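Local structure of ATP phosphoribosyltransferase (Methanobacterium thermoautotrophicum, 2VD3) at residues 76-81 with 121-126; 219-224 with 274-279. The protein probably catalyses the condensation of ATP with 5-phosphoribose 1-diphosphate, the first step of histidine biosynthesis, and binds histidine, its feedback inhibitor. All coordinates share one frame; numbering follows the deposited sequence.

Contact 1: residues 76-81 with 121-126; sequences IVERGS and EFPGIT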
loop_
_atom_site.group_PDB
_atom_site.type_symbol
_atom_site.label_atom_id
_atom_site.label_comp_id
_atom_site.label_asym_id
_atom_site.label_seq_id
_atom_site.Cartn_x
_atom_site.Cartn_y
_atom_site.Cartn_z
ATOM N N ILE A 76 20.765 10.472 -17.335
ATOM C CA ILE A 76 22.183 10.781 -17.544
ATOM C C ILE A 76 22.338 12.089 -18.320
ATOM O O ILE A 76 23.122 12.953 -17.936
ATOM C CB ILE A 76 22.931 9.635 -18.295
ATOM C CG1 ILE A 76 22.778 8.299 -17.551
ATOM C CG2 ILE A 76 24.396 9.989 -18.488
ATOM C CD1 ILE A 76 23.319 7.096 -18.291
ATOM N N VAL A 77 21.578 12.248 -19.397
ATOM C CA VAL A 77 21.675 13.463 -20.192
ATOM C C VAL A 77 21.135 14.683 -19.449
ATOM O O VAL A 77 21.772 15.739 -19.474
ATOM C CB VAL A 77 21.018 13.311 -21.579
ATOM C CG1 VAL A 77 20.804 14.675 -22.227
ATOM C CG2 VAL A 77 21.899 12.447 -22.471
ATOM N N GLU A 78 19.987 14.527 -18.778
ATOM C CA GLU A 78 19.353 15.636 -18.057
ATOM C C GLU A 78 20.274 16.241 -16.997
ATOM O O GLU A 78 20.415 17.462 -16.906
ATOM C CB GLU A 78 18.027 15.196 -17.427
ATOM C CG GLU A 78 17.272 16.310 -16.688
ATOM C CD GLU A 78 16.688 17.379 -17.615
ATOM O OE1 GLU A 78 16.566 17.133 -18.838
ATOM O OE2 GLU A 78 16.341 18.468 -17.111
ATOM N N ARG A 79 20.902 15.376 -16.209
ATOM C CA ARG A 79 21.874 15.808 -15.213
ATOM C C ARG A 79 23.157 16.334 -15.818
ATOM O O ARG A 79 23.885 17.083 -15.168
ATOM C CB ARG A 79 22.235 14.644 -14.302
ATOM C CG ARG A 79 21.141 14.245 -13.373
ATOM C CD ARG A 79 21.157 15.113 -12.147
ATOM N NE ARG A 79 20.599 14.359 -11.039
ATOM C CZ ARG A 79 20.827 14.600 -9.757
ATOM N NH1 ARG A 79 20.240 13.832 -8.843
ATOM N NH2 ARG A 79 21.625 15.594 -9.387
ATOM N N GLY A 80 23.452 15.922 -17.046
ATOM C CA GLY A 80 24.721 16.271 -17.673
ATOM C C GLY A 80 25.923 15.768 -16.889
ATOM O O GLY A 80 26.999 16.344 -16.973
ATOM N N SER A 81 25.732 14.674 -16.148
ATOM C CA SER A 81 26.759 14.107 -15.270
ATOM C C SER A 81 27.969 13.612 -16.048
ATOM O O SER A 81 27.833 13.151 -17.187
ATOM C CB SER A 81 26.167 12.942 -14.469
ATOM O OG SER A 81 25.092 13.381 -13.645
ATOM N N GLU A 121 9.192 17.478 -17.712
ATOM C CA GLU A 121 9.876 16.985 -16.528
ATOM C C GLU A 121 11.372 17.043 -16.780
ATOM O O GLU A 121 12.162 16.788 -15.877
ATOM C CB GLU A 121 9.420 15.575 -16.175
ATOM C CG GLU A 121 7.950 15.503 -15.824
ATOM C CD GLU A 121 7.553 14.152 -15.293
ATOM O OE1 GLU A 121 6.655 13.533 -15.895
ATOM O OE2 GLU A 121 8.142 13.704 -14.286
ATOM N N PHE A 122 11.741 17.420 -18.008
ATOM C CA PHE A 122 13.140 17.442 -18.448
ATOM C C PHE A 122 13.551 18.810 -18.998
ATOM O O PHE A 122 13.824 18.936 -20.191
ATOM C CB PHE A 122 13.387 16.343 -19.493
ATOM C CG PHE A 122 13.140 14.957 -18.974
ATOM C CD1 PHE A 122 11.862 14.400 -19.018
ATOM C CD2 PHE A 122 14.181 14.218 -18.425
ATOM C CE1 PHE A 122 11.624 13.129 -18.518
ATOM C CE2 PHE A 122 13.962 12.942 -17.931
ATOM C CZ PHE A 122 12.677 12.396 -17.971
ATOM N N PRO A 123 13.625 19.831 -18.118
ATOM C CA PRO A 123 13.941 21.188 -18.563
ATOM C C PRO A 123 15.316 21.311 -19.213
ATOM O O PRO A 123 15.470 22.079 -20.156
ATOM C CB PRO A 123 13.870 22.011 -17.272
ATOM C CG PRO A 123 14.072 21.017 -16.179
ATOM C CD PRO A 123 13.426 19.770 -16.655
ATOM N N GLY A 124 16.296 20.551 -18.730
ATOM C CA GLY A 124 17.642 20.580 -19.305
ATOM C C GLY A 124 17.667 20.160 -20.762
ATOM O O GLY A 124 18.107 20.910 -21.635
ATOM N N ILE A 125 17.186 18.950 -21.017
ATOM C CA ILE A 125 17.060 18.424 -22.374
ATOM C C ILE A 125 16.179 19.342 -23.219
ATOM O O ILE A 125 16.491 19.598 -24.379
ATOM C CB ILE A 125 16.493 16.972 -22.366
ATOM C CG1 ILE A 125 17.521 16.002 -21.766
ATOM C CG2 ILE A 125 16.051 16.528 -23.769
ATOM C CD1 ILE A 125 16.942 14.658 -21.283
ATOM N N THR A 126 15.095 19.848 -22.631
ATOM C CA THR A 126 14.150 20.674 -23.375
ATOM C C THR A 126 14.724 22.058 -23.722
ATOM O O THR A 126 14.589 22.497 -24.865
ATOM C CB THR A 126 12.738 20.758 -22.697
ATOM O OG1 THR A 126 12.242 19.436 -22.429
ATOM C CG2 THR A 126 11.736 21.471 -23.605
#
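The polar part of this contact rests on one side chain, Glu78, near the end of helix 73-79. Its carboxylate reaches the first turn of helix 123-132. CG lies anti to the backbone N (chi1 -178°) and the chain then bends at chi2 (70°), which carries the carboxylate across to the other helix. Two backbone N-H groups bond to the carboxylate. Gly124 N donates to Glu78 OE2 at 2.6 Å, on the syn lone pair. Ile125 N donates to Glu78 OE1 at 2.9 Å and is almost straight (172°), but it comes from above the carboxylate plane. Pro123 N has no hydrogen to give. Its ring still sits close, with Pro123 CD 3.2 Å from Glu78 OE2. At Gly124 a beta carbon would clash with the same oxygen. The ring of Phe122 offers its edge to Glu78 OE1, which lies 3.3 Å from Phe122 CB. An alanine at Glu78 would remove both carboxylate bonds and would probably loosen the start of helix 123-132.

Within segment 121-126, the carbonyl O of Phe122 accepts from both Thr126 N and Thr126 OG1, the latter at 2.8 Å.

The apolar contact is Val77 CG1 against Ile125 CG1 at 3.6 Å, the two side chains crossing at about a right angle.

A carboxylate from one helix thus binds N-H groups in the first turn of another, where Phe122 is the N-cap residue. The negative charge of Glu78 would probably suit the positive end of the helix dipole. The contact joins helices that follow strands 68-72 and 117-120, consistent with a bridge between the two lobes of a periplasmic-binding-protein-like fold.

Contact 2: residues 219-224 with 274-279; sequences VMLNID and VGARDI. With HIS (histidine), chain C.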
loop_
_atom_site.group_PDB
_atom_site.type_symbol
_atom_site.label_atom_id
_atom_site.label_comp_id
_atom_site.label_asym_id
_atom_site.label_seq_id
_atom_site.Cartn_x
_atom_site.Cartn_y
_atom_site.Cartn_z
ATOM N N VAL A 219 17.800 -24.540 -30.083
ATOM C CA VAL A 219 16.764 -25.408 -30.633
ATOM C C VAL A 219 17.294 -26.820 -30.897
ATOM O O VAL A 219 18.308 -26.989 -31.567
ATOM C CB VAL A 219 16.126 -24.789 -31.905
ATOM C CG1 VAL A 219 15.132 -25.752 -32.565
ATOM C CG2 VAL A 219 15.439 -23.485 -31.549
ATOM N N MET A 220 16.598 -27.818 -30.349
ATOM C CA MET A 220 16.970 -29.232 -30.486
ATOM C C MET A 220 15.836 -30.028 -31.126
ATOM O O MET A 220 14.661 -29.759 -30.873
ATOM C CB MET A 220 17.281 -29.856 -29.121
ATOM C CG MET A 220 18.361 -29.172 -28.322
ATOM S SD MET A 220 18.315 -29.616 -26.576
ATOM C CE MET A 220 19.247 -31.140 -26.531
ATOM N N LEU A 221 16.201 -31.020 -31.939
ATOM C CA LEU A 221 15.222 -31.863 -32.633
ATOM C C LEU A 221 15.765 -33.254 -32.945
ATOM O O LEU A 221 16.976 -33.444 -33.076
ATOM C CB LEU A 221 14.736 -31.194 -33.928
ATOM C CG LEU A 221 15.739 -30.786 -35.018
ATOM C CD1 LEU A 221 16.247 -31.968 -35.855
ATOM C CD2 LEU A 221 15.086 -29.774 -35.925
ATOM N N ASN A 222 14.851 -34.213 -33.061
ATOM C CA ASN A 222 15.173 -35.546 -33.543
ATOM C C ASN A 222 14.799 -35.672 -35.021
ATOM O O ASN A 222 13.664 -35.392 -35.406
ATOM C CB ASN A 222 14.442 -36.604 -32.713
ATOM C CG ASN A 222 14.948 -36.683 -31.284
ATOM O OD1 ASN A 222 16.141 -36.515 -31.018
ATOM N ND2 ASN A 222 14.039 -36.961 -30.354
ATOM N N ILE A 223 15.764 -36.076 -35.844
ATOM C CA ILE A 223 15.529 -36.258 -37.276
ATOM C C ILE A 223 16.039 -37.612 -37.748
ATOM O O ILE A 223 17.079 -38.088 -37.287
ATOM C CB ILE A 223 16.147 -35.097 -38.128
ATOM C CG1 ILE A 223 15.669 -35.148 -39.580
ATOM C CG2 ILE A 223 17.658 -35.117 -38.097
ATOM C CD1 ILE A 223 14.237 -34.740 -39.787
ATOM N N ASP A 224 15.291 -38.237 -38.653
ATOM C CA ASP A 224 15.762 -39.431 -39.338
ATOM C C ASP A 224 16.877 -39.010 -40.292
ATOM O O ASP A 224 16.760 -37.991 -40.986
ATOM C CB ASP A 224 14.615 -40.137 -40.072
ATOM C CG ASP A 224 13.489 -40.560 -39.130
ATOM O OD1 ASP A 224 13.433 -41.755 -38.764
ATOM O OD2 ASP A 224 12.670 -39.695 -38.740
ATOM N N VAL A 274 9.879 -31.405 -43.001
ATOM C CA VAL A 274 11.040 -32.198 -43.416
ATOM C C VAL A 274 11.189 -33.502 -42.606
ATOM O O VAL A 274 11.994 -34.373 -42.948
ATOM C CB VAL A 274 12.337 -31.322 -43.440
ATOM C CG1 VAL A 274 13.592 -32.097 -43.014
ATOM C CG2 VAL A 274 12.519 -30.703 -44.821
ATOM N N GLY A 275 10.383 -33.646 -41.559
ATOM C CA GLY A 275 10.382 -34.868 -40.756
ATOM C C GLY A 275 10.976 -34.694 -39.371
ATOM O O GLY A 275 11.199 -35.672 -38.656
ATOM N N ALA A 276 11.235 -33.448 -38.990
ATOM C CA ALA A 276 11.703 -33.148 -37.645
ATOM C C ALA A 276 10.596 -33.398 -36.637
ATOM O O ALA A 276 9.438 -33.038 -36.867
ATOM C CB ALA A 276 12.186 -31.725 -37.555
ATOM N N ARG A 277 10.950 -34.052 -35.537
ATOM C CA ARG A 277 10.034 -34.199 -34.407
ATOM C C ARG A 277 10.712 -33.826 -33.092
ATOM O O ARG A 277 11.934 -33.629 -33.050
ATOM C CB ARG A 277 9.402 -35.604 -34.363
ATOM C CG ARG A 277 10.350 -36.785 -34.523
ATOM C CD ARG A 277 9.577 -38.008 -35.015
ATOM N NE ARG A 277 10.443 -39.087 -35.500
ATOM C CZ ARG A 277 10.630 -40.249 -34.874
ATOM N NH1 ARG A 277 11.437 -41.169 -35.402
ATOM N NH2 ARG A 277 10.011 -40.500 -33.723
ATOM N N ASP A 278 9.904 -33.709 -32.037
ATOM C CA ASP A 278 10.365 -33.441 -30.666
ATOM C C ASP A 278 11.202 -32.171 -30.572
ATOM O O ASP A 278 12.292 -32.161 -29.988
ATOM C CB ASP A 278 11.144 -34.644 -30.117
ATOM C CG ASP A 278 10.524 -35.966 -30.514
ATOM O OD1 ASP A 278 9.300 -36.118 -30.342
ATOM O OD2 ASP A 278 11.261 -36.847 -31.002
ATOM N N ILE A 279 10.680 -31.099 -31.155
ATOM C CA ILE A 279 11.407 -29.839 -31.204
ATOM C C ILE A 279 11.403 -29.146 -29.843
ATOM O O ILE A 279 10.347 -28.828 -29.289
ATOM C CB ILE A 279 10.876 -28.899 -32.301
ATOM C CG1 ILE A 279 10.792 -29.641 -33.642
ATOM C CG2 ILE A 279 11.779 -27.671 -32.415
ATOM C CD1 ILE A 279 9.970 -28.915 -34.697
HETATM N N HIS C . 16.837 -37.496 -28.129
HETATM C CA HIS C . 16.228 -37.064 -26.827
HETATM C C HIS C . 14.743 -37.400 -26.770
HETATM O O HIS C . 14.125 -37.325 -25.710
HETATM C CB HIS C . 16.427 -35.561 -26.605
HETATM C CG HIS C . 15.922 -34.710 -27.730
HETATM N ND1 HIS C . 16.759 -33.955 -28.526
HETATM C CD2 HIS C . 14.668 -34.494 -28.191
HETATM C CE1 HIS C . 16.040 -33.313 -29.431
HETATM N NE2 HIS C . 14.768 -33.627 -29.252
HETATM O OXT HIS C . 14.123 -37.747 -27.784
#
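Leu221 and Ile223 form the apolar centre with Ala276 and Ile279. Leu221 CD2 touches Ala276 CB at 3.9 Å. Ile223 CD1 reaches over the backbone to lie 3.3 Å from Gly275 C, where the chain leaves helix 264-272 in a Schellman motif. Val219 and Ile279 lie side by side at one end.

Further out, Asn222 and Arg277 form an antiparallel hydrogen-bonded pair. Asn222 N donates to Arg277 O and Arg277 N to Asn222 O, both at 3.0 Å. The chain then turns a corner at Asp278, which has positive phi.

At the polar edge, Asn222 ND2 gives one N-H to Asp278 OD2 (2.9 Å, anti lone pair) and bonds to OXT of the bound histidine at 2.7 Å. Asn222 OD1 accepts from the ligand N, so the amide grips both ends of the amino acid backbone. The Asp278 carbonyl O accepts from the ligand NE2 at 3.0 Å. Asp278 OD2 also bonds to Thr239 OG1 of the third subunit. Asp224 and Arg277 make a long salt bridge (Asp224 OD2 to Arg277 NH1, 3.9 Å).

This is a histidine site between subunits, where the sheet of a ferredoxin-like βαββαβ domain meets that of the third subunit. It fits the feedback-regulatory role of the C-terminal domain in long-form HisG.

In the fold
The two contacts lie on opposite sides of the chain's centre, with nearest atoms about 34 Å apart, and share no helix or strand. Contact 1 is a surface contact between two helices in the catalytic part of the chain. Contact 2 is buried, in the C-terminal domain, and joins a strand to the loop that leads into another. Their chemistry follows their place. In contact 1 one carboxylate meets the amides of a helix start. In contact 2 backbone pairing and an apolar layer support buried polar groups of Asn222 and Asp278 that bind histidine. Both lie near subunit interfaces: Arg79 beside contact 1 bonds to Glu141 of the second subunit, while in contact 2 the third subunit helps to hold the ligand.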